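Long-range contacts in structural PPIase-like protein L605 (Mimivirus, PDB 2OSE), which belongs to the cyclophilin family of peptidyl-prolyl cis-trans isomerases and, as in its relatives, may bind cyclosporin A and isomerise proline peptide bonds: residues A[20-25]-A[197-202]; A[49-54]-A[74-79]. One frame throughout, in Å; residues are numbered along the deposited sequence.

From the N terminus the chain first lays down strand 16-23, whose end lies in segment 20-25 and pairs with residues 197-202 far along the chain; contact 1 therefore closes a loop of more than 170 residues, most of the cyclophilin domain. Contact 2 lies within that span and closes a much shorter one, bringing the end of helix 41-52 against residues 74-79 after a connection of which 58-72 are not modelled. The two meet directly: I200 probably bonds through its N to C79 O and through its O to G78 N, so strand 198-205 has strand 16-23 along one edge and the 74-79 segment along the other. The centres of the two contacts are about 14 Å apart.

Contact 1 of 2, residues A[20-25]-A[197-202]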
loop_
_atom_site.group_PDB
_atom_site.type_symbol
_atom_site.label_atom_id
_atom_site.label_comp_id
_atom_site.label_asym_id
_atom_site.label_seq_id
_atom_site.Cartn_x
_atom_site.Cartn_y
_atom_site.Cartn_z
ATOM N N ASP A 20 -4.892 -22.239 -12.986
ATOM C CA ASP A 20 -5.930 -21.270 -13.434
ATOM C C ASP A 20 -5.672 -19.900 -12.823
ATOM O O ASP A 20 -5.254 -19.810 -11.656
ATOM C CB ASP A 20 -7.325 -21.716 -12.994
ATOM C CG ASP A 20 -7.910 -22.731 -13.888
ATOM O OD1 ASP A 20 -7.529 -22.812 -15.087
ATOM O OD2 ASP A 20 -8.769 -23.485 -13.397
ATOM N N ILE A 21 -5.908 -18.845 -13.606
ATOM C CA ILE A 21 -5.826 -17.449 -13.116
ATOM C C ILE A 21 -7.257 -16.933 -13.053
ATOM O O ILE A 21 -8.029 -17.122 -14.001
ATOM C CB ILE A 21 -4.954 -16.534 -14.031
ATOM C CG1 ILE A 21 -3.576 -17.196 -14.302
ATOM C CG2 ILE A 21 -4.766 -15.106 -13.421
ATOM C CD1 ILE A 21 -2.631 -17.134 -13.100
ATOM N N VAL A 22 -7.621 -16.378 -11.900
ATOM C CA VAL A 22 -9.015 -15.990 -11.621
ATOM C C VAL A 22 -9.041 -14.471 -11.445
ATOM O O VAL A 22 -8.109 -13.877 -10.902
ATOM C CB VAL A 22 -9.559 -16.738 -10.347
ATOM C CG1 VAL A 22 -10.937 -16.176 -9.856
ATOM C CG2 VAL A 22 -9.646 -18.246 -10.609
ATOM N N LEU A 23 -10.099 -13.847 -11.942
ATOM C CA LEU A 23 -10.364 -12.422 -11.691
ATOM C C LEU A 23 -11.876 -12.267 -11.514
ATOM O O LEU A 23 -12.666 -12.641 -12.394
ATOM C CB LEU A 23 -9.890 -11.564 -12.861
ATOM C CG LEU A 23 -10.293 -10.075 -12.902
ATOM C CD1 LEU A 23 -9.442 -9.315 -11.960
ATOM C CD2 LEU A 23 -10.172 -9.512 -14.304
ATOM N N ASN A 24 -12.283 -11.786 -10.353
ATOM C CA ASN A 24 -13.712 -11.573 -10.065
ATOM C C ASN A 24 -14.544 -12.836 -10.173
ATOM O O ASN A 24 -15.607 -12.848 -10.817
ATOM C CB ASN A 24 -14.273 -10.482 -10.971
ATOM C CG ASN A 24 -13.672 -9.135 -10.671
ATOM O OD1 ASN A 24 -13.395 -8.813 -9.508
ATOM N ND2 ASN A 24 -13.455 -8.336 -11.715
ATOM N N ASN A 25 -14.035 -13.902 -9.559
ATOM C CA ASN A 25 -14.709 -15.197 -9.537
ATOM C C ASN A 25 -14.890 -15.908 -10.876
ATOM O O ASN A 25 -15.637 -16.889 -10.954
ATOM C CB ASN A 25 -16.040 -15.113 -8.753
ATOM C CG ASN A 25 -15.817 -14.838 -7.291
ATOM O OD1 ASN A 25 -16.269 -13.819 -6.750
ATOM N ND2 ASN A 25 -15.073 -15.732 -6.635
ATOM N N THR A 197 -7.661 -7.396 -8.736
ATOM C CA THR A 197 -6.987 -8.444 -7.939
ATOM C C THR A 197 -7.051 -9.821 -8.601
ATOM O O THR A 197 -8.113 -10.438 -8.703
ATOM C CB THR A 197 -7.477 -8.474 -6.485
ATOM O OG1 THR A 197 -7.048 -7.271 -5.851
ATOM C CG2 THR A 197 -6.862 -9.662 -5.705
ATOM N N PHE A 198 -5.897 -10.298 -9.065
ATOM C CA PHE A 198 -5.799 -11.628 -9.663
ATOM C C PHE A 198 -5.495 -12.669 -8.609
ATOM O O PHE A 198 -4.798 -12.400 -7.627
ATOM C CB PHE A 198 -4.693 -11.630 -10.743
ATOM C CG PHE A 198 -4.976 -10.697 -11.877
ATOM C CD1 PHE A 198 -5.884 -11.046 -12.869
ATOM C CD2 PHE A 198 -4.370 -9.467 -11.943
ATOM C CE1 PHE A 198 -6.154 -10.174 -13.909
ATOM C CE2 PHE A 198 -4.646 -8.582 -12.997
ATOM C CZ PHE A 198 -5.526 -8.925 -13.960
ATOM N N SER A 199 -5.963 -13.888 -8.830
ATOM C CA SER A 199 -5.625 -14.957 -7.897
ATOM C C SER A 199 -5.444 -16.259 -8.627
ATOM O O SER A 199 -5.802 -16.375 -9.811
ATOM C CB SER A 199 -6.708 -15.095 -6.817
ATOM O OG SER A 199 -7.970 -15.211 -7.444
ATOM N N ILE A 200 -4.901 -17.237 -7.918
ATOM C CA ILE A 200 -4.745 -18.590 -8.438
ATOM C C ILE A 200 -6.024 -19.373 -8.140
ATOM O O ILE A 200 -6.519 -19.343 -6.986
ATOM C CB ILE A 200 -3.491 -19.288 -7.801
ATOM C CG1 ILE A 200 -2.222 -18.461 -8.102
ATOM C CG2 ILE A 200 -3.360 -20.734 -8.253
ATOM C CD1 ILE A 200 -0.928 -18.878 -7.236
ATOM N N GLY A 201 -6.571 -20.033 -9.165
ATOM C CA GLY A 201 -7.682 -20.968 -9.003
ATOM C C GLY A 201 -7.181 -22.382 -8.868
ATOM O O GLY A 201 -6.170 -22.617 -8.209
ATOM N N LYS A 202 -7.884 -23.347 -9.466
ATOM C CA LYS A 202 -7.416 -24.725 -9.406
ATOM C C LYS A 202 -5.965 -24.831 -9.891
ATOM O O LYS A 202 -5.557 -24.123 -10.806
ATOM C CB LYS A 202 -8.303 -25.664 -10.254
ATOM C CG LYS A 202 -9.640 -26.073 -9.631
ATOM C CD LYS A 202 -10.152 -27.400 -10.288
ATOM C CE LYS A 202 -11.388 -27.940 -9.582
ATOM N NZ LYS A 202 -11.042 -28.731 -8.329
HETATM O O HOH W 1 -10.105 -22.660 -11.212
HETATM O O HOH W 2 -9.288 -13.107 -7.720
#
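T197 faces L23 through its carbonyl: T197 O lies 3.7 Å from L23 CD1, and it also accepts a bond from a water that reaches S199 OG. F198 follows, its ring turned into the same layer as I21 and L23. L23 CD1 sits over one face of that ring, 3.9 Å from F198 CE1, while I21 CG2 comes in obliquely. With L23 CG anti to its backbone N (chi1 170°), the leucine runs at a slant to the F198 side chain. I183 and M186 of helix 177-186 close on this apolar face.

S199 forms the hydrogen-bonded antiparallel pair with V22: V22 N gives to S199 O at 2.8 Å and S199 N gives to V22 O at 3.0 Å. On the face away from F198, S199 OG rests 3.6 Å from V22 CB. I200, paired with I21 without mutual bonds, returns to the F198 side and packs on F81.

G201 N donates to D20 O at 2.8 Å, approaching from above the carbonyl plane, 47° out of it. A CB here would clash with V22 CG2, which lies against G201 CA. K202 O then takes D20 N almost head-on (C=O...N 173°), and a water links K202 N to D20 OD2, while D20 OD1 makes a salt bridge to R30.

Four backbone bonds thus join two neighbouring antiparallel strands of the cyclophilin barrel, one face apolar and covered by helix 177-186, the V22/S199 face carrying an ordered water, with the buried D20 carboxylate probably kept charged by R30.

Contact 2 of 2, residues A[49-54]-A[74-79]; sequences QLTNGK and RTYEGC
At the C-terminal end of helix 41-52, one of the helices of the cyclophilin fold, the last turn meets the loop that leads on to strand 83-85. L50 does most of the work, lying between Y76 and R74. Its CB stands over one face of the Y76 ring in a CH-pi contact, 4.0 Å from the ring centroid and 28° off the normal, and its CD1 reaches the phenol end, 3.8 Å from Y76 CZ. The other branch turns to the arginine, L50 CD2 meeting R74 CB at 3.6 Å. L50 and Y76 cross at about a right angle, whereas T51 OG1 lies in the ring plane at the edge, near Y76 CD2.

The backbone adds one hydrogen bond, Y76 N to L50 O, long at 3.2 Å and bent to 146°, with the donor well above the carbonyl plane. The same L50 oxygen takes a CA-H...O contact from T75, so two groups of the loop converge on it. G53, the first residue past the helix, with positive phi, brings its CA within 3.2 Å of R74 O in a nearly straight CA-H...O contact; a CB there would be tight against T75 CB.

T75 OG1, anti to its own backbone N (chi1 178°), accepts from E77 N at 2.9 Å and so makes an ST turn that overlaps the type II turn from Y76 to C79. The polar ends of the larger side chains are held elsewhere: Y76 OH bonds to S145 O, and the R74 guanidinium reaches N2, Y96 and D109.

In cyclophilins the helix that carries this contact lies over an end of the beta-barrel; here Y76 packs between it and the strands, touching M19, I200 and C203.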
loop_
_atom_site.group_PDB
_atom_site.type_symbol
_atom_site.label_atom_id
_atom_site.label_comp_id
_atom_site.label_asym_id
_atom_site.label_seq_id
_atom_site.Cartn_x
_atom_site.Cartn_y
_atom_site.Cartn_z
ATOM N N GLN A 49 4.960 -29.348 -4.798
ATOM C CA GLN A 49 4.060 -29.928 -3.788
ATOM C C GLN A 49 2.987 -28.971 -3.338
ATOM O O GLN A 49 1.923 -29.390 -2.897
ATOM C CB GLN A 49 4.824 -30.482 -2.579
ATOM C CG GLN A 49 5.850 -31.533 -2.932
ATOM C CD GLN A 49 5.294 -32.674 -3.778
ATOM O OE1 GLN A 49 4.131 -33.071 -3.644
ATOM N NE2 GLN A 49 6.139 -33.222 -4.641
ATOM N N LEU A 50 3.258 -27.672 -3.443
ATOM C CA LEU A 50 2.230 -26.673 -3.110
ATOM C C LEU A 50 1.182 -26.599 -4.205
ATOM O O LEU A 50 0.038 -26.234 -3.981
ATOM C CB LEU A 50 2.870 -25.311 -2.921
ATOM C CG LEU A 50 3.579 -25.148 -1.562
ATOM C CD1 LEU A 50 4.167 -23.760 -1.504
ATOM C CD2 LEU A 50 2.577 -25.339 -0.436
ATOM N N THR A 51 1.609 -26.926 -5.410
ATOM C CA THR A 51 0.721 -26.996 -6.530
ATOM C C THR A 51 -0.212 -28.196 -6.366
ATOM O O THR A 51 -1.411 -28.095 -6.598
ATOM C CB THR A 51 1.601 -27.074 -7.766
ATOM O OG1 THR A 51 1.789 -25.750 -8.270
ATOM C CG2 THR A 51 1.045 -27.977 -8.760
ATOM N N ASN A 52 0.331 -29.316 -5.899
ATOM C CA ASN A 52 -0.501 -30.471 -5.545
ATOM C C ASN A 52 -1.465 -30.294 -4.376
ATOM O O ASN A 52 -2.538 -30.911 -4.374
ATOM C CB ASN A 52 0.331 -31.736 -5.369
ATOM C CG ASN A 52 0.064 -32.724 -6.477
ATOM O OD1 ASN A 52 0.289 -32.424 -7.650
ATOM N ND2 ASN A 52 -0.493 -33.880 -6.126
ATOM N N GLY A 53 -1.092 -29.456 -3.407
ATOM C CA GLY A 53 -2.004 -29.050 -2.333
ATOM C C GLY A 53 -2.429 -30.091 -1.299
ATOM O O GLY A 53 -3.445 -29.892 -0.618
ATOM N N LYS A 54 -1.655 -31.176 -1.169
ATOM C CA LYS A 54 -2.005 -32.335 -0.301
ATOM C C LYS A 54 -1.302 -32.285 1.059
ATOM O O LYS A 54 -1.726 -32.922 2.034
ATOM C CB LYS A 54 -1.681 -33.676 -0.997
ATOM C CG LYS A 54 -2.134 -33.777 -2.469
ATOM C CD LYS A 54 -3.569 -34.253 -2.635
ATOM C CE LYS A 54 -3.588 -35.663 -3.199
ATOM N NZ LYS A 54 -4.745 -35.892 -4.132
ATOM N N ARG A 74 -1.829 -27.008 2.613
ATOM C CA ARG A 74 -0.944 -26.028 1.974
ATOM C C ARG A 74 -1.114 -26.086 0.443
ATOM O O ARG A 74 -0.689 -27.059 -0.180
ATOM C CB ARG A 74 0.518 -26.327 2.311
ATOM C CG ARG A 74 0.950 -26.177 3.773
ATOM C CD ARG A 74 2.475 -26.197 3.860
ATOM N NE ARG A 74 2.988 -26.283 5.233
ATOM C CZ ARG A 74 3.375 -27.412 5.833
ATOM N NH1 ARG A 74 3.308 -28.575 5.188
ATOM N NH2 ARG A 74 3.820 -27.389 7.096
ATOM N N THR A 75 -1.757 -25.064 -0.133
ATOM C CA THR A 75 -1.950 -24.958 -1.588
ATOM C C THR A 75 -1.753 -23.527 -2.105
ATOM O O THR A 75 -1.890 -22.558 -1.360
ATOM C CB THR A 75 -3.333 -25.519 -2.031
ATOM O OG1 THR A 75 -3.490 -25.360 -3.438
ATOM C CG2 THR A 75 -4.480 -24.797 -1.338
ATOM N N TYR A 76 -1.414 -23.405 -3.389
ATOM C CA TYR A 76 -1.358 -22.118 -4.046
ATOM C C TYR A 76 -2.766 -21.675 -4.410
ATOM O O TYR A 76 -2.981 -20.524 -4.676
ATOM C CB TYR A 76 -0.494 -22.211 -5.317
ATOM C CG TYR A 76 0.983 -22.060 -5.091
ATOM C CD1 TYR A 76 1.488 -20.979 -4.339
ATOM C CD2 TYR A 76 1.891 -22.963 -5.645
ATOM C CE1 TYR A 76 2.855 -20.823 -4.145
ATOM C CE2 TYR A 76 3.252 -22.822 -5.451
ATOM C CZ TYR A 76 3.735 -21.735 -4.699
ATOM O OH TYR A 76 5.094 -21.549 -4.516
ATOM N N GLU A 77 -3.724 -22.605 -4.424
ATOM C CA GLU A 77 -5.107 -22.322 -4.784
ATOM C C GLU A 77 -5.662 -21.264 -3.826
ATOM O O GLU A 77 -5.618 -21.434 -2.616
ATOM C CB GLU A 77 -5.973 -23.587 -4.803
ATOM C CG GLU A 77 -7.473 -23.265 -5.113
ATOM C CD GLU A 77 -8.367 -24.485 -5.362
ATOM O OE1 GLU A 77 -7.942 -25.643 -5.171
ATOM O OE2 GLU A 77 -9.521 -24.265 -5.790
ATOM N N GLY A 78 -6.098 -20.137 -4.389
ATOM C CA GLY A 78 -6.669 -19.053 -3.607
ATOM C C GLY A 78 -5.707 -17.915 -3.355
ATOM O O GLY A 78 -6.132 -16.809 -3.018
ATOM N N CYS A 79 -4.407 -18.169 -3.517
ATOM C CA CYS A 79 -3.393 -17.110 -3.395
ATOM C C CYS A 79 -3.639 -15.951 -4.340
ATOM O O CYS A 79 -3.972 -16.157 -5.525
ATOM C CB CYS A 79 -2.003 -17.657 -3.682
ATOM S SG CYS A 79 -1.385 -18.666 -2.385
#